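PDB 4KOO: single-stranded DNA-binding protein WHY1, chloroplastic from Arabidopsis thaliana, which binds single-stranded DNA as a homotetramer, guarding plastid genome stability in chloroplasts and modulating telomere length in the nucleus. Local coordinates for residues L22-R27 with G45-Q50; K97-K102 with N126-V131. One frame throughout, in Å; residues are numbered along the deposited sequence.

Contact 1: residues L22-R27 with G45-Q50; sequences LTVDPR and GFLLLQ
Residues Leu-22 to Arg-27 pair with Gly-45 to Gln-50 as antiparallel neighbours in the first four-stranded sheet of the chain, between strands 20-33 and 39-53. Three hydrogen-bonded pairs, Thr-23 with Gln-50, Asp-25 with Leu-48 and Arg-27 with Phe-46, each give two backbone bonds. Leu-48 N to Asp-25 O is the straightest of the six, at 2.8 Å and 176°. Arg-27 lays its CB over one face of the Phe-46 ring, 3.9 Å from the centroid, a CH-pi contact; the guanidinium is turned 64° from the ring plane. The ring gets there because Phe-46 CG stands between the backbone N and the carbonyl carbon (chi1 57°). An alanine in place of Phe-46 would probably remove the ring face under Arg-27 CB and CG, leaving the arginine chain held mainly by Leu-48 and freer to turn. The two strands form a beta hairpin of the Whirly domain, and the DNA-binding region inferred by similarity ends at Leu-22. On the same face as Phe-46, a water accepts from Gln-50 NE2 and lies 2.6 Å from Asp-25 OD1, with Leu-48 O also in hydrogen-bonding reach. Gln-50 OE1 bonds to Lys-65. The other face carries Val-24, Pro-26, Leu-47 and Leu-49. Val-24 CG2 touches Leu-49 CD2 at 3.5 Å, with the two side chains alongside each other. Trp-161 of the second subunit packs on Val-24, Pro-26 and Leu-47.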
ATOM      1  N   LEU A  22      24.794  -0.551   7.919  1.00 17.73           N
ATOM      2  CA  LEU A  22      23.730  -1.556   7.834  1.00 18.56           C
ATOM      3  C   LEU A  22      23.220  -1.650   6.391  1.00 17.67           C
ATOM      4  O   LEU A  22      22.891  -0.646   5.786  1.00 19.08           O
ATOM      5  CB  LEU A  22      22.566  -1.142   8.734  1.00 16.04           C
ATOM      6  CG  LEU A  22      21.333  -2.035   8.645  1.00 17.85           C
ATOM      7  CD1 LEU A  22      21.690  -3.508   8.985  1.00 17.34           C
ATOM      8  CD2 LEU A  22      20.235  -1.496   9.556  1.00 21.37           C
ATOM      9  N   THR A  23      23.171  -2.854   5.851  1.00 15.52           N
ATOM     10  CA  THR A  23      22.551  -3.101   4.571  1.00 16.50           C
ATOM     11  C   THR A  23      21.422  -4.075   4.777  1.00 18.47           C
ATOM     12  O   THR A  23      21.575  -5.055   5.501  1.00 16.72           O
ATOM     13  CB  THR A  23      23.553  -3.661   3.546  1.00 18.34           C
ATOM     14  OG1 THR A  23      24.593  -2.695   3.339  1.00 19.34           O
ATOM     15  CG2 THR A  23      22.874  -3.944   2.241  1.00 22.63           C
ATOM     16  N   VAL A  24      20.265  -3.765   4.201  1.00 16.30           N
ATOM     17  CA  VAL A  24      19.111  -4.648   4.281  1.00 14.53           C
ATOM     18  C   VAL A  24      18.749  -5.153   2.896  1.00 15.12           C
ATOM     19  O   VAL A  24      18.484  -4.342   2.003  1.00 15.04           O
ATOM     20  CB  VAL A  24      17.882  -3.888   4.842  1.00 17.42           C
ATOM     21  CG1 VAL A  24      16.751  -4.887   5.100  1.00 20.22           C
ATOM     22  CG2 VAL A  24      18.271  -3.161   6.102  1.00 23.66           C
ATOM     23  N   ASP A  25      18.739  -6.467   2.717  1.00 15.93           N
ATOM     24  CA  ASP A  25      18.394  -7.091   1.425  1.00 17.63           C
ATOM     25  C   ASP A  25      17.183  -7.952   1.579  1.00 13.94           C
ATOM     26  O   ASP A  25      17.136  -8.804   2.456  1.00 17.19           O
ATOM     27  CB  ASP A  25      19.516  -7.993   0.881  1.00 20.54           C
ATOM     28  CG  ASP A  25      20.625  -7.220   0.213  1.00 27.69           C
ATOM     29  OD1 ASP A  25      21.575  -6.834   0.910  1.00 31.08           O
ATOM     30  OD2 ASP A  25      20.550  -7.009  -1.016  1.00 29.01           O
ATOM     31  N   PRO A  26      16.195  -7.766   0.697  1.00 12.68           N
ATOM     32  CA  PRO A  26      15.057  -8.667   0.625  1.00 13.07           C
ATOM     33  C   PRO A  26      15.394  -9.991  -0.042  1.00 16.43           C
ATOM     34  O   PRO A  26      16.177 -10.026  -0.973  1.00 19.64           O
ATOM     35  CB  PRO A  26      14.031  -7.857  -0.174  1.00 16.99           C
ATOM     36  CG  PRO A  26      14.882  -6.991  -1.102  1.00 18.07           C
ATOM     37  CD  PRO A  26      16.136  -6.684  -0.318  1.00 17.74           C
ATOM     38  N   ARG A  27      14.832 -11.066   0.467  1.00 16.98           N
ATOM     39  CA  ARG A  27      14.992 -12.394  -0.126  1.00 18.84           C
ATOM     40  C   ARG A  27      13.644 -12.978  -0.455  1.00 20.24           C
ATOM     41  O   ARG A  27      12.735 -13.060   0.374  1.00 14.56           O
ATOM     42  CB  ARG A  27      15.772 -13.322   0.812  1.00 19.37           C
ATOM     43  CG  ARG A  27      17.154 -12.816   1.141  1.00 20.72           C
ATOM     44  CD  ARG A  27      18.097 -12.979  -0.060  1.00 30.36           C
ATOM     45  NE  ARG A  27      19.483 -12.723   0.314  1.00 36.64           N
ATOM     46  CZ  ARG A  27      20.273 -13.625   0.896  1.00 42.28           C
ATOM     47  NH1 ARG A  27      19.825 -14.850   1.156  1.00 36.93           N
ATOM     48  NH2 ARG A  27      21.525 -13.305   1.211  1.00 43.42           N
ATOM     49  N   GLY A  45       9.689 -15.642   2.129  1.00 16.18           N
ATOM     50  CA  GLY A  45      10.805 -14.738   2.088  1.00 15.39           C
ATOM     51  C   GLY A  45      11.154 -14.200   3.451  1.00 12.25           C
ATOM     52  O   GLY A  45      10.474 -14.498   4.440  1.00 14.25           O
ATOM     53  N   PHE A  46      12.257 -13.475   3.498  1.00 11.79           N
ATOM     54  CA  PHE A  46      12.753 -12.838   4.711  1.00 14.21           C
ATOM     55  C   PHE A  46      13.634 -11.687   4.304  1.00 13.14           C
ATOM     56  O   PHE A  46      13.903 -11.494   3.112  1.00 17.39           O
ATOM     57  CB  PHE A  46      13.535 -13.836   5.603  1.00 15.59           C
ATOM     58  CG  PHE A  46      14.678 -14.486   4.908  1.00 17.63           C
ATOM     59  CD1 PHE A  46      14.464 -15.524   4.002  1.00 19.47           C
ATOM     60  CD2 PHE A  46      15.954 -14.046   5.134  1.00 16.67           C
ATOM     61  CE1 PHE A  46      15.544 -16.100   3.338  1.00 21.31           C
ATOM     62  CE2 PHE A  46      17.037 -14.632   4.481  1.00 22.00           C
ATOM     63  CZ  PHE A  46      16.827 -15.644   3.588  1.00 16.20           C
ATOM     64  N   LEU A  47      14.067 -10.904   5.282  1.00 12.50           N
ATOM     65  CA  LEU A  47      15.038  -9.865   5.058  1.00 11.17           C
ATOM     66  C   LEU A  47      16.371 -10.258   5.679  1.00 18.42           C
ATOM     67  O   LEU A  47      16.408 -10.811   6.780  1.00 18.03           O
ATOM     68  CB  LEU A  47      14.565  -8.572   5.637  1.00 13.27           C
ATOM     69  CG  LEU A  47      13.178  -8.099   5.164  1.00 13.11           C
ATOM     70  CD1 LEU A  47      12.803  -6.802   5.845  1.00 15.85           C
ATOM     71  CD2 LEU A  47      13.148  -7.930   3.648  1.00 16.73           C
ATOM     72  N   LEU A  48      17.464  -9.945   5.000  1.00 14.74           N
ATOM     73  CA  LEU A  48      18.798 -10.156   5.588  1.00 16.23           C
ATOM     74  C   LEU A  48      19.455  -8.842   5.958  1.00 16.03           C
ATOM     75  O   LEU A  48      19.683  -7.977   5.097  1.00 17.97           O
ATOM     76  CB  LEU A  48      19.678 -10.934   4.614  1.00 18.84           C
ATOM     77  CG  LEU A  48      21.076 -11.289   5.150  1.00 24.09           C
ATOM     78  CD1 LEU A  48      20.929 -12.220   6.327  1.00 23.15           C
ATOM     79  CD2 LEU A  48      21.906 -11.903   4.021  1.00 30.88           C
ATOM     80  N   LEU A  49      19.739  -8.671   7.248  1.00 12.68           N
ATOM     81  CA  LEU A  49      20.423  -7.502   7.753  1.00 12.11           C
ATOM     82  C   LEU A  49      21.891  -7.836   7.855  1.00 15.93           C
ATOM     83  O   LEU A  49      22.252  -8.865   8.395  1.00 17.30           O
ATOM     84  CB  LEU A  49      19.922  -7.110   9.147  1.00 12.59           C
ATOM     85  CG  LEU A  49      18.434  -6.800   9.353  1.00 22.56           C
ATOM     86  CD1 LEU A  49      18.133  -6.653  10.835  1.00 19.12           C
ATOM     87  CD2 LEU A  49      18.070  -5.569   8.641  1.00 23.52           C
ATOM     88  N   GLN A  50      22.730  -6.968   7.319  1.00 16.72           N
ATOM     89  CA  GLN A  50      24.167  -7.174   7.376  1.00 16.53           C
ATOM     90  C   GLN A  50      24.765  -5.959   7.990  1.00 17.23           C
ATOM     91  O   GLN A  50      24.524  -4.849   7.541  1.00 19.46           O
ATOM     92  CB  GLN A  50      24.740  -7.424   5.977  1.00 18.80           C
ATOM     93  CG  GLN A  50      24.107  -8.607   5.273  1.00 23.51           C
ATOM     94  CD  GLN A  50      24.819  -8.992   3.987  1.00 39.83           C
ATOM     95  OE1 GLN A  50      25.850  -9.675   4.005  1.00 46.10           O
ATOM     96  NE2 GLN A  50      24.268  -8.565   2.866  1.00 30.87           N
TER
HETATM   97  O   HOH W   1      21.894  -7.714   3.335  1.00 28.71           O

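Contact 2: residues K97-K102 with N126-V131; sequences KSDEGK and NKLVNV
Lys-127 meets the carbonyl of Lys-102 twice, with its backbone and with its side chain. Its N donates to Lys-102 O at 3.0 Å and 166°. Its NZ reaches the same oxygen, also at 3.0 Å, from above the carbonyl plane and from the opposite face to the backbone N. The side chain bends at chi3 (-74°) and chi4 to fold back over this oxygen. A weak bond also runs from Lys-127 NZ to Gly-101 O, at 3.3 Å. A water joins those two atoms, accepting from NZ and donating to the carbonyl. Beside this polar cluster, Leu-128 lies across the Lys-102 chain at about a right angle, with CG 3.8 Å from Lys-102 CB. Leu-128 CD1 touches Asp-99 OD2 at 3.9 Å. Further out, Lys-102 NZ makes a salt bridge with Asp-99 OD1 at 3.5 Å, within its own loop. A type I turn from Lys-97 to Glu-100 shapes that loop, and Asp-92 OD2 accepts from Gly-101 N. On the other side, Asn-126 OD1 takes the Leu-128 N-H in an Asx turn. The same residue starts a type I turn to Val-129, and Asn-130 and Val-131 face it in a G1 beta bulge, joining strand 118-126 to strand 131-139. The 97-102 loop belongs to a predicted nuclear localization signal. The Lys-127 ammonium sits against two carbonyls and a water, so its charge is probably eased in part by these dipoles.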
ATOM      1  N   LYS A  97      19.700 -28.017  13.696  1.00 40.05           N
ATOM      2  CA  LYS A  97      20.803 -28.619  12.948  1.00 38.83           C
ATOM      3  C   LYS A  97      21.853 -29.125  13.942  1.00 42.99           C
ATOM      4  O   LYS A  97      21.604 -29.144  15.158  1.00 38.70           O
ATOM      5  CB  LYS A  97      21.411 -27.633  11.956  1.00 43.58           C
ATOM      6  CG  LYS A  97      20.461 -27.209  10.841  1.00 48.88           C
ATOM      7  CD  LYS A  97      21.182 -26.309   9.848  1.00 53.59           C
ATOM      8  CE  LYS A  97      20.384 -25.039   9.552  1.00 69.54           C
ATOM      9  NZ  LYS A  97      21.215 -23.992   8.893  1.00 71.57           N
ATOM     10  N   SER A  98      23.011 -29.550  13.446  1.00 43.14           N
ATOM     11  CA  SER A  98      23.938 -30.239  14.337  1.00 47.98           C
ATOM     12  C   SER A  98      24.740 -29.224  15.160  1.00 39.93           C
ATOM     13  O   SER A  98      25.154 -29.539  16.267  1.00 46.15           O
ATOM     14  CB  SER A  98      24.822 -31.276  13.596  1.00 47.06           C
ATOM     15  OG  SER A  98      25.639 -30.700  12.589  1.00 43.38           O
ATOM     16  N   ASP A  99      24.908 -27.998  14.651  1.00 43.03           N
ATOM     17  CA  ASP A  99      25.531 -26.928  15.440  1.00 32.14           C
ATOM     18  C   ASP A  99      24.557 -26.115  16.319  1.00 26.98           C
ATOM     19  O   ASP A  99      24.897 -25.030  16.779  1.00 27.02           O
ATOM     20  CB  ASP A  99      26.317 -25.980  14.550  1.00 37.40           C
ATOM     21  CG  ASP A  99      27.616 -26.585  14.077  1.00 44.73           C
ATOM     22  OD1 ASP A  99      28.164 -27.413  14.833  1.00 39.42           O
ATOM     23  OD2 ASP A  99      28.078 -26.224  12.971  1.00 44.15           O
ATOM     24  N   GLU A 100      23.379 -26.654  16.580  1.00 32.78           N
ATOM     25  CA  GLU A 100      22.427 -25.997  17.458  1.00 32.98           C
ATOM     26  C   GLU A 100      23.072 -25.677  18.803  1.00 33.34           C
ATOM     27  O   GLU A 100      23.775 -26.497  19.369  1.00 26.40           O
ATOM     28  CB  GLU A 100      21.202 -26.881  17.655  1.00 35.40           C
ATOM     29  CG  GLU A 100      20.286 -26.415  18.774  1.00 37.50           C
ATOM     30  CD  GLU A 100      18.935 -27.103  18.758  1.00 44.65           C
ATOM     31  OE1 GLU A 100      18.298 -27.189  19.823  1.00 50.29           O
ATOM     32  OE2 GLU A 100      18.505 -27.542  17.678  1.00 39.91           O
ATOM     33  N   GLY A 101      22.831 -24.482  19.323  1.00 25.62           N
ATOM     34  CA  GLY A 101      23.387 -24.094  20.605  1.00 28.79           C
ATOM     35  C   GLY A 101      24.791 -23.516  20.544  1.00 24.74           C
ATOM     36  O   GLY A 101      25.286 -23.019  21.545  1.00 28.60           O
ATOM     37  N   LYS A 102      25.440 -23.542  19.392  1.00 20.60           N
ATOM     38  CA  LYS A 102      26.806 -23.003  19.322  1.00 21.95           C
ATOM     39  C   LYS A 102      26.811 -21.499  19.094  1.00 21.94           C
ATOM     40  O   LYS A 102      27.694 -20.782  19.582  1.00 21.09           O
ATOM     41  CB  LYS A 102      27.610 -23.686  18.222  1.00 30.82           C
ATOM     42  CG  LYS A 102      27.734 -25.205  18.356  1.00 38.50           C
ATOM     43  CD  LYS A 102      28.829 -25.610  19.312  1.00 40.38           C
ATOM     44  CE  LYS A 102      28.893 -27.124  19.485  1.00 47.03           C
ATOM     45  NZ  LYS A 102      29.171 -27.812  18.197  1.00 51.32           N
ATOM     46  N   ASN A 126      29.515 -16.547  19.038  1.00 20.98           N
ATOM     47  CA  ASN A 126      29.769 -17.702  18.247  1.00 20.98           C
ATOM     48  C   ASN A 126      30.848 -18.551  18.925  1.00 25.55           C
ATOM     49  O   ASN A 126      32.035 -18.226  18.846  1.00 20.25           O
ATOM     50  CB  ASN A 126      30.273 -17.280  16.868  1.00 28.95           C
ATOM     51  CG  ASN A 126      30.394 -18.443  15.953  1.00 28.21           C
ATOM     52  OD1 ASN A 126      30.639 -19.551  16.412  1.00 28.21           O
ATOM     53  ND2 ASN A 126      30.148 -18.236  14.646  1.00 31.84           N
ATOM     54  N   LYS A 127      30.420 -19.627  19.575  1.00 23.70           N
ATOM     55  CA  LYS A 127      31.306 -20.470  20.372  1.00 25.46           C
ATOM     56  C   LYS A 127      32.062 -21.481  19.511  1.00 25.01           C
ATOM     57  O   LYS A 127      32.897 -22.220  20.017  1.00 22.29           O
ATOM     58  CB  LYS A 127      30.503 -21.159  21.499  1.00 21.47           C
ATOM     59  CG  LYS A 127      29.819 -20.142  22.437  1.00 19.95           C
ATOM     60  CD  LYS A 127      29.017 -20.780  23.594  1.00 20.80           C
ATOM     61  CE  LYS A 127      27.717 -21.385  23.084  1.00 28.28           C
ATOM     62  NZ  LYS A 127      26.871 -20.304  22.460  1.00 34.86           N
ATOM     63  N   LEU A 128      31.829 -21.474  18.185  1.00 22.58           N
ATOM     64  CA  LEU A 128      32.634 -22.265  17.260  1.00 28.22           C
ATOM     65  C   LEU A 128      33.985 -21.611  17.001  1.00 24.64           C
ATOM     66  O   LEU A 128      34.972 -22.302  16.726  1.00 27.50           O
ATOM     67  CB  LEU A 128      31.898 -22.448  15.903  1.00 31.07           C
ATOM     68  CG  LEU A 128      30.621 -23.299  15.916  1.00 26.95           C
ATOM     69  CD1 LEU A 128      29.850 -23.145  14.599  1.00 39.84           C
ATOM     70  CD2 LEU A 128      30.957 -24.729  16.147  1.00 32.77           C
ATOM     71  N   VAL A 129      34.040 -20.290  17.106  1.00 24.23           N
ATOM     72  CA  VAL A 129      35.244 -19.550  16.748  1.00 24.55           C
ATOM     73  C   VAL A 129      35.621 -18.511  17.773  1.00 24.47           C
ATOM     74  O   VAL A 129      36.394 -17.596  17.485  1.00 24.31           O
ATOM     75  CB  VAL A 129      35.112 -18.879  15.338  1.00 30.86           C
ATOM     76  CG1 VAL A 129      34.898 -19.915  14.286  1.00 30.50           C
ATOM     77  CG2 VAL A 129      33.974 -17.902  15.310  1.00 24.58           C
ATOM     78  N   ASN A 130      35.096 -18.629  18.998  1.00 19.67           N
ATOM     79  CA  ASN A 130      35.492 -17.692  20.036  1.00 26.66           C
ATOM     80  C   ASN A 130      35.315 -16.240  19.573  1.00 27.46           C
ATOM     81  O   ASN A 130      36.192 -15.388  19.710  1.00 23.99           O
ATOM     82  CB  ASN A 130      36.936 -17.959  20.456  1.00 24.54           C
ATOM     83  CG  ASN A 130      37.344 -17.185  21.679  1.00 20.45           C
ATOM     84  OD1 ASN A 130      36.531 -16.863  22.578  1.00 21.21           O
ATOM     85  ND2 ASN A 130      38.629 -16.876  21.741  1.00 24.37           N
ATOM     86  N   VAL A 131      34.136 -15.950  19.054  1.00 22.19           N
ATOM     87  CA  VAL A 131      33.790 -14.574  18.713  1.00 30.50           C
ATOM     88  C   VAL A 131      32.607 -14.115  19.555  1.00 22.17           C
ATOM     89  O   VAL A 131      31.604 -14.829  19.684  1.00 24.41           O
ATOM     90  CB  VAL A 131      33.513 -14.443  17.208  1.00 28.36           C
ATOM     91  CG1 VAL A 131      32.681 -13.187  16.900  1.00 37.22           C
ATOM     92  CG2 VAL A 131      34.832 -14.399  16.456  1.00 32.78           C
TER
HETATM   93  O   HOH W   2      24.260 -20.407  22.282  1.00 28.25           O

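From the N terminus, strand 20-33 runs out through residues 22-27, and strand 39-53 returns through 45-50. Contact 1 closes this hairpin early in the chain. The chain then passes through strand 66-70 and helix 72-79 into the second four-stranded sheet. Contact 2 opens at the loop between strands 87-91 and 103-111, and closes at the turn between 118-126 and 131-139. The two contacts follow in series and neither nest nor cross. Contact 1 ties two central strands of the first sheet. Contact 2 joins two loops at one end of the second. Their centres are about 22 Å apart, and they do not touch.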